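Local coordinates for heme-binding protein HutZ (Vibrio cholerae, PDB 3TGV), which binds haem and catalyses its oxidative degradation to biliverdin, with release of the iron, at the benzoic acid site and the interface of chains B and A. Residues are numbered along the deposited sequence; one frame, centred on the assembly and turned at random. Chains: chain A/B, Heme-binding protein HutZ.

Contact 1: the benzoic acid site. Residues chain A 11, 37, 42, 84, 129, 132-133. With BEZ (benzoic acid), chain C.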
# COMPACT_ATOMS: atom_id res chain seq x y z
N ARG A 11 -15.72 4.64 -2.56
CA ARG A 11 -15.76 3.43 -1.72
C ARG A 11 -16.49 2.27 -2.40
O ARG A 11 -16.28 1.10 -2.06
CB ARG A 11 -16.44 3.71 -0.38
CG ARG A 11 -15.84 4.85 0.41
CD ARG A 11 -16.83 5.32 1.49
NE ARG A 11 -16.67 4.54 2.70
CZ ARG A 11 -17.61 4.33 3.62
NH1 ARG A 11 -18.83 4.84 3.49
NH2 ARG A 11 -17.30 3.59 4.67
N GLN A 37 -17.31 -3.64 3.31
CA GLN A 37 -17.58 -2.79 4.46
C GLN A 37 -19.05 -2.91 4.81
O GLN A 37 -19.89 -3.06 3.92
CB GLN A 37 -17.23 -1.33 4.17
CG GLN A 37 -17.23 -0.43 5.41
CD GLN A 37 -18.53 0.37 5.60
OE1 GLN A 37 -18.58 1.30 6.42
NE2 GLN A 37 -19.56 0.03 4.84
N TYR A 42 -14.77 -2.81 8.47
CA TYR A 42 -14.18 -3.27 7.23
C TYR A 42 -13.72 -4.71 7.40
O TYR A 42 -13.23 -5.08 8.47
CB TYR A 42 -12.99 -2.40 6.85
CG TYR A 42 -13.41 -1.05 6.31
CD1 TYR A 42 -13.42 -0.80 4.94
CD2 TYR A 42 -13.81 -0.03 7.16
CE1 TYR A 42 -13.82 0.43 4.44
CE2 TYR A 42 -14.21 1.20 6.68
CZ TYR A 42 -14.20 1.43 5.31
OH TYR A 42 -14.60 2.65 4.81
N PHE A 84 -6.95 5.63 6.92
CA PHE A 84 -7.31 5.59 8.33
C PHE A 84 -6.58 4.49 9.08
O PHE A 84 -6.29 3.44 8.52
CB PHE A 84 -8.82 5.45 8.52
CG PHE A 84 -9.43 4.24 7.84
CD1 PHE A 84 -9.60 4.21 6.47
CD2 PHE A 84 -9.85 3.15 8.59
CE1 PHE A 84 -10.17 3.09 5.84
CE2 PHE A 84 -10.44 2.06 7.98
CZ PHE A 84 -10.60 2.03 6.61
N PRO A 129 -12.21 1.52 12.57
CA PRO A 129 -11.53 2.82 12.63
C PRO A 129 -11.62 3.45 14.01
O PRO A 129 -12.69 3.45 14.62
CB PRO A 129 -12.31 3.67 11.63
CG PRO A 129 -13.66 3.02 11.57
CD PRO A 129 -13.39 1.56 11.70
N GLY A 132 -10.27 8.58 13.28
CA GLY A 132 -10.69 9.39 12.16
C GLY A 132 -10.13 8.95 10.83
O GLY A 132 -9.50 7.90 10.69
N LEU A 133 -10.35 9.80 9.84
CA LEU A 133 -10.18 9.42 8.46
C LEU A 133 -9.55 10.59 7.74
O LEU A 133 -9.94 11.73 7.96
CB LEU A 133 -11.56 9.07 7.89
CG LEU A 133 -11.80 8.86 6.40
CD1 LEU A 133 -11.24 10.02 5.66
CD2 LEU A 133 -11.13 7.55 5.94
C BEZ C . -16.53 4.87 7.75
O1 BEZ C . -17.80 5.01 8.52
O2 BEZ C . -16.43 3.81 6.91
C1 BEZ C . -15.30 5.31 8.41
C2 BEZ C . -14.04 4.84 7.92
C3 BEZ C . -12.88 5.24 8.55
C4 BEZ C . -12.95 6.13 9.69
C5 BEZ C . -14.20 6.59 10.17
C6 BEZ C . -15.38 6.17 9.51
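Carboxyl oxygen O2 of the benzoic acid is the best-held polar atom, gripped by two groups: a hydrogen bond from the phenol of A:Tyr42 (OH to O2, 3.0 Å) and a salt bridge to the guanidinium of A:Arg11. A:Arg11 NH2 lies 2.4 Å from O2 of the benzoic acid, shorter than such a contact should be, so the charge pairing is reliable only as a proximity, and no N-H points at O2. An N-H is spent instead on the phenol: A:Arg11 NH2 to A:Tyr42 OH measures 2.9 Å, with 173° at the hydrogen and the oxygen in the guanidinium plane. A:Arg11 thus fixes the donor, and its charge could steady a carboxylate. A bend at chi3 (87°) turns the guanidinium here. The A:Tyr42 ring is sandwiched, A:Gln37 CG over the centre of one face and A:Phe84 CZ over the other towards its rim, which should restrain its turning. A:Pro129 CG sits over the ring of the benzoic acid, 3.7 Å from its centroid. That ring's edge points at the A:Phe84 face. Benzoic acid may come from purification or crystallisation. The pocket lies within chain A, formed by helix 3-13, strands 28-38, 41-47, 81-91 and 122-129, and the loop at A:Gly132 and A:Leu133.

Contact 2: the interface of chains B and A. Residues chain B 15-16, 32, 34, 109, 112, 116; chain A 76-79.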
# COMPACT_ATOMS: atom_id res chain seq x y z
N LYS B 15 5.29 3.35 -11.61
CA LYS B 15 5.90 4.61 -11.25
C LYS B 15 5.84 4.89 -9.74
O LYS B 15 6.47 5.83 -9.26
CB LYS B 15 5.21 5.75 -12.01
CG LYS B 15 5.20 5.52 -13.53
CD LYS B 15 6.25 6.37 -14.23
CE LYS B 15 6.71 5.73 -15.54
NZ LYS B 15 5.57 5.45 -16.46
N THR B 16 5.09 4.07 -9.01
CA THR B 16 4.86 4.32 -7.59
C THR B 16 5.17 3.10 -6.71
O THR B 16 4.97 1.95 -7.12
CB THR B 16 3.40 4.76 -7.33
OG1 THR B 16 3.07 5.87 -8.18
CG2 THR B 16 3.24 5.20 -5.89
N TYR B 32 1.98 6.05 -0.15
CA TYR B 32 2.65 5.76 -1.42
C TYR B 32 3.62 6.88 -1.78
O TYR B 32 3.56 7.98 -1.22
CB TYR B 32 1.62 5.59 -2.55
CG TYR B 32 1.19 6.93 -3.10
CD1 TYR B 32 0.32 7.74 -2.39
CD2 TYR B 32 1.69 7.40 -4.30
CE1 TYR B 32 -0.06 9.00 -2.88
CE2 TYR B 32 1.33 8.64 -4.80
CZ TYR B 32 0.45 9.43 -4.09
OH TYR B 32 0.09 10.65 -4.61
N PRO B 34 5.82 8.21 -5.59
CA PRO B 34 6.50 7.97 -6.87
C PRO B 34 7.98 7.69 -6.57
O PRO B 34 8.48 8.14 -5.54
CB PRO B 34 6.33 9.31 -7.61
CG PRO B 34 5.06 9.89 -7.04
CD PRO B 34 5.02 9.45 -5.59
N PHE B 109 9.49 12.02 -14.13
CA PHE B 109 8.25 12.65 -13.71
C PHE B 109 8.05 14.08 -14.21
O PHE B 109 6.96 14.64 -14.08
CB PHE B 109 8.11 12.61 -12.18
CG PHE B 109 8.14 11.23 -11.62
CD1 PHE B 109 7.09 10.35 -11.84
CD2 PHE B 109 9.23 10.79 -10.90
CE1 PHE B 109 7.12 9.07 -11.32
CE2 PHE B 109 9.26 9.51 -10.38
CZ PHE B 109 8.21 8.65 -10.60
N ILE B 112 7.30 18.88 -12.53
CA ILE B 112 6.82 18.86 -11.15
C ILE B 112 7.98 18.76 -10.16
O ILE B 112 7.95 19.37 -9.08
CB ILE B 112 5.81 17.70 -10.96
CG1 ILE B 112 4.84 17.99 -9.81
CG2 ILE B 112 6.53 16.37 -10.78
CD1 ILE B 112 5.51 18.05 -8.47
N LEU B 116 9.07 20.69 -6.33
CA LEU B 116 9.22 19.83 -5.17
C LEU B 116 10.64 19.82 -4.62
O LEU B 116 10.85 19.89 -3.41
CB LEU B 116 8.77 18.40 -5.51
CG LEU B 116 7.29 18.29 -5.88
CD1 LEU B 116 6.88 16.83 -5.94
CD2 LEU B 116 6.45 19.04 -4.87
N LEU A 76 0.24 11.95 -10.36
CA LEU A 76 0.86 10.87 -9.62
C LEU A 76 1.28 11.27 -8.21
O LEU A 76 1.32 10.43 -7.31
CB LEU A 76 2.08 10.32 -10.36
CG LEU A 76 1.81 9.43 -11.57
CD1 LEU A 76 3.10 9.21 -12.35
CD2 LEU A 76 1.20 8.11 -11.13
N PHE A 77 1.62 12.55 -8.02
CA PHE A 77 2.02 13.04 -6.70
C PHE A 77 0.83 13.46 -5.85
O PHE A 77 1.01 14.00 -4.76
CB PHE A 77 3.03 14.19 -6.82
CG PHE A 77 4.37 13.75 -7.29
CD1 PHE A 77 4.57 13.43 -8.62
CD2 PHE A 77 5.43 13.64 -6.41
CE1 PHE A 77 5.80 13.00 -9.06
CE2 PHE A 77 6.67 13.22 -6.86
CZ PHE A 77 6.85 12.90 -8.17
N ALA A 78 -0.37 13.20 -6.35
CA ALA A 78 -1.59 13.47 -5.60
C ALA A 78 -2.65 12.46 -5.98
O ALA A 78 -3.69 12.82 -6.54
CB ALA A 78 -2.08 14.90 -5.85
N ARG A 79 -2.38 11.19 -5.69
CA ARG A 79 -3.38 10.17 -5.97
C ARG A 79 -4.53 10.33 -5.00
O ARG A 79 -4.33 10.44 -3.79
CB ARG A 79 -2.77 8.76 -5.91
CG ARG A 79 -1.89 8.44 -7.12
CD ARG A 79 -1.08 7.16 -6.96
NE ARG A 79 -1.90 5.96 -7.02
CZ ARG A 79 -1.44 4.73 -6.80
NH1 ARG A 79 -0.15 4.55 -6.51
NH2 ARG A 79 -2.25 3.70 -6.86
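Members of the pyridoxamine 5'-phosphate oxidase family, with its split-barrel fold, typically dimerise, and this patch of the two-fold contact is likely part of that assembly. A:Phe77 and A:Leu76, in the 3-10 helix 76-78, bury 88 and 67 Å² against chain B. The A:Phe77 ring is fixed from several directions. B:Pro34 CG lies over the middle of one face, 3.6 Å from the ring centroid. The rim of A:Phe77, in turn, strikes the face of B:Phe109 edge-on, the planes 88° apart. B:Leu116 CD1 touches A:Phe77 CD2 at 3.5 Å, and B:Ile112 CG2 reaches A:Phe77 CE1 at 3.8 Å; these methyls from helix 112-116 cover the second face towards its rim, so the ring is sandwiched between them and B:Pro34. A:Leu76 contributes its branch and its carbonyl: CD1 packs against B:Lys15 CB at 4.1 Å, whereas the backbone O receives a hydrogen bond from B:Tyr32 OH (3.0 Å). That donor stands above the carbonyl plane, 38° out of it. The phenol oxygen B:Tyr32 OH also accepts from the backbone N of A:Arg79, 2.8 Å away and nearly straight at 174°, so donor and acceptor roles together tie B:Tyr32 to the main chain on both sides of A:Ala78. Over the face of the B:Tyr32 ring lies A:Arg79 CD, 4.0 Å from its centroid. Beyond it, a bend at chi3 sends the guanidinium tip to tip towards B:Thr16, whose CG2 meets its edge in plane.

Contact 3: the interface of chains B and A. Residues chain B 20-22, 26-28, 61; chain A 20-22, 26, 28, 61.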
# COMPACT_ATOMS: atom_id res chain seq x y z
N ALA B 20 4.95 0.72 3.79
CA ALA B 20 4.56 0.58 5.18
C ALA B 20 5.71 1.06 6.06
O ALA B 20 6.80 0.49 6.04
CB ALA B 20 4.19 -0.86 5.51
N THR B 21 5.47 2.12 6.84
CA THR B 21 6.49 2.66 7.72
C THR B 21 6.02 2.55 9.16
O THR B 21 4.88 2.16 9.42
CB THR B 21 6.80 4.13 7.37
OG1 THR B 21 5.61 4.91 7.48
CG2 THR B 21 7.33 4.24 5.95
N VAL B 22 6.89 2.89 10.10
CA VAL B 22 6.54 2.81 11.52
C VAL B 22 7.13 3.99 12.27
O VAL B 22 8.23 4.44 11.96
CB VAL B 22 7.05 1.51 12.16
CG1 VAL B 22 6.10 0.36 11.89
CG2 VAL B 22 8.46 1.18 11.66
N GLY B 26 6.56 2.04 16.88
CA GLY B 26 6.11 0.97 15.99
C GLY B 26 4.63 0.99 15.62
O GLY B 26 4.07 -0.06 15.33
N ARG B 27 4.01 2.16 15.61
CA ARG B 27 2.68 2.30 15.02
C ARG B 27 2.84 2.34 13.49
O ARG B 27 3.61 3.17 12.98
CB ARG B 27 1.99 3.59 15.50
CG ARG B 27 1.82 3.67 17.00
CD ARG B 27 1.30 5.04 17.43
NE ARG B 27 1.36 5.21 18.87
CZ ARG B 27 2.37 5.79 19.51
NH1 ARG B 27 3.41 6.26 18.83
NH2 ARG B 27 2.34 5.91 20.83
N PRO B 28 2.12 1.46 12.77
CA PRO B 28 2.22 1.34 11.31
C PRO B 28 1.58 2.51 10.55
O PRO B 28 0.59 3.08 10.98
CB PRO B 28 1.39 0.09 11.01
CG PRO B 28 0.36 0.09 12.10
CD PRO B 28 1.11 0.55 13.32
N GLN B 61 13.06 1.62 8.94
CA GLN B 61 12.68 0.39 8.28
C GLN B 61 11.38 0.59 7.53
O GLN B 61 10.48 1.28 8.01
CB GLN B 61 12.57 -0.76 9.26
CG GLN B 61 11.60 -0.54 10.37
CD GLN B 61 11.78 -1.55 11.47
OE1 GLN B 61 12.01 -2.73 11.22
NE2 GLN B 61 11.67 -1.09 12.71
N ALA A 20 -0.79 -1.59 6.06
CA ALA A 20 0.49 -1.58 6.75
C ALA A 20 0.26 -2.22 8.09
O ALA A 20 -0.52 -1.72 8.90
CB ALA A 20 1.02 -0.16 6.91
N THR A 21 0.93 -3.36 8.30
CA THR A 21 0.84 -4.14 9.53
C THR A 21 2.23 -4.22 10.19
O THR A 21 3.22 -3.76 9.61
CB THR A 21 0.25 -5.55 9.28
OG1 THR A 21 1.10 -6.29 8.39
CG2 THR A 21 -1.13 -5.42 8.62
N VAL A 22 2.28 -4.76 11.40
CA VAL A 22 3.54 -4.88 12.15
C VAL A 22 3.59 -6.21 12.87
O VAL A 22 2.57 -6.69 13.37
CB VAL A 22 3.68 -3.75 13.21
CG1 VAL A 22 4.32 -2.52 12.59
CG2 VAL A 22 2.32 -3.41 13.84
N GLY A 26 7.40 -4.95 16.02
CA GLY A 26 7.09 -3.69 15.35
C GLY A 26 7.77 -3.48 14.02
O GLY A 26 8.05 -2.35 13.63
N PRO A 28 7.51 -3.40 10.05
CA PRO A 28 6.42 -3.14 9.12
C PRO A 28 6.30 -4.18 8.01
O PRO A 28 7.29 -4.76 7.59
CB PRO A 28 6.83 -1.80 8.50
CG PRO A 28 8.30 -1.76 8.60
CD PRO A 28 8.62 -2.45 9.89
N GLN A 61 -2.85 -3.63 15.34
CA GLN A 61 -3.02 -2.30 14.78
C GLN A 61 -2.70 -2.33 13.28
O GLN A 61 -1.90 -3.15 12.81
CB GLN A 61 -2.13 -1.29 15.53
CG GLN A 61 -0.70 -1.73 15.66
CD GLN A 61 0.11 -0.83 16.57
OE1 GLN A 61 -0.09 0.39 16.61
NE2 GLN A 61 1.04 -1.43 17.31
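Strand 16-22 of each chain meets its own counterpart, flanked on either side by the loop at A:Gly26 or B:Gly26 and the first residue of strand 28-38, with the start of strand 61-67 outermost. On the two-fold axis, the methyls B:Ala20 CB and A:Ala20 CB pass side by side, antiparallel, at 3.5 Å. The B:Val22 and A:Val22 side chains cross obliquely, their CG1 methyls also 3.5 Å apart, tighter than normal van der Waals packing. In each valine CG1 is anti to the carbonyl carbon (chi1 -82° in B, -87° in A), which aims that branch across the axis and brings it beside the partner's carbonyl at A:Gly26 or B:Gly26. The rings of B:Pro28 and A:Pro28 each wedge into the other chain: B:Pro28 CB rests 3.4 Å from A:Ala20 O, and B:Pro28 CD approaches A:Gln61 OE1 at 3.5 Å. The twin has A:Pro28 CD 3.7 Å from B:Gln61 OE1. Both glutamines hold CG in the crowded position between backbone N and carbonyl carbon and extend from there, carrying the chain obliquely across the proline ring. No nitrogen or oxygen comes within bonding range of the partner, so shape complementarity carries this patch. It buries 297 Å² and probably serves as an apolar seam at the symmetry axis, holding the two subunits in register.

Measured between the centres of their C-alpha atoms, contact 1 lies about 23 Å from contact 2 and 18 Å from contact 3, and contacts 2 and 3 are about 22 Å apart. No residue is common to all, but strand 28-38 runs through each: A:Gln37 faces the ligand in contact 1, B:Tyr32 and B:Pro34 serve contact 2, and B:Pro28 and A:Pro28 open the strand in contact 3. Strand 16-22 also joins contacts 2 and 3. Because the dimer is two-fold symmetric, every strand 28-38 takes part in both interface patches and a ligand pocket, which places all three on one element.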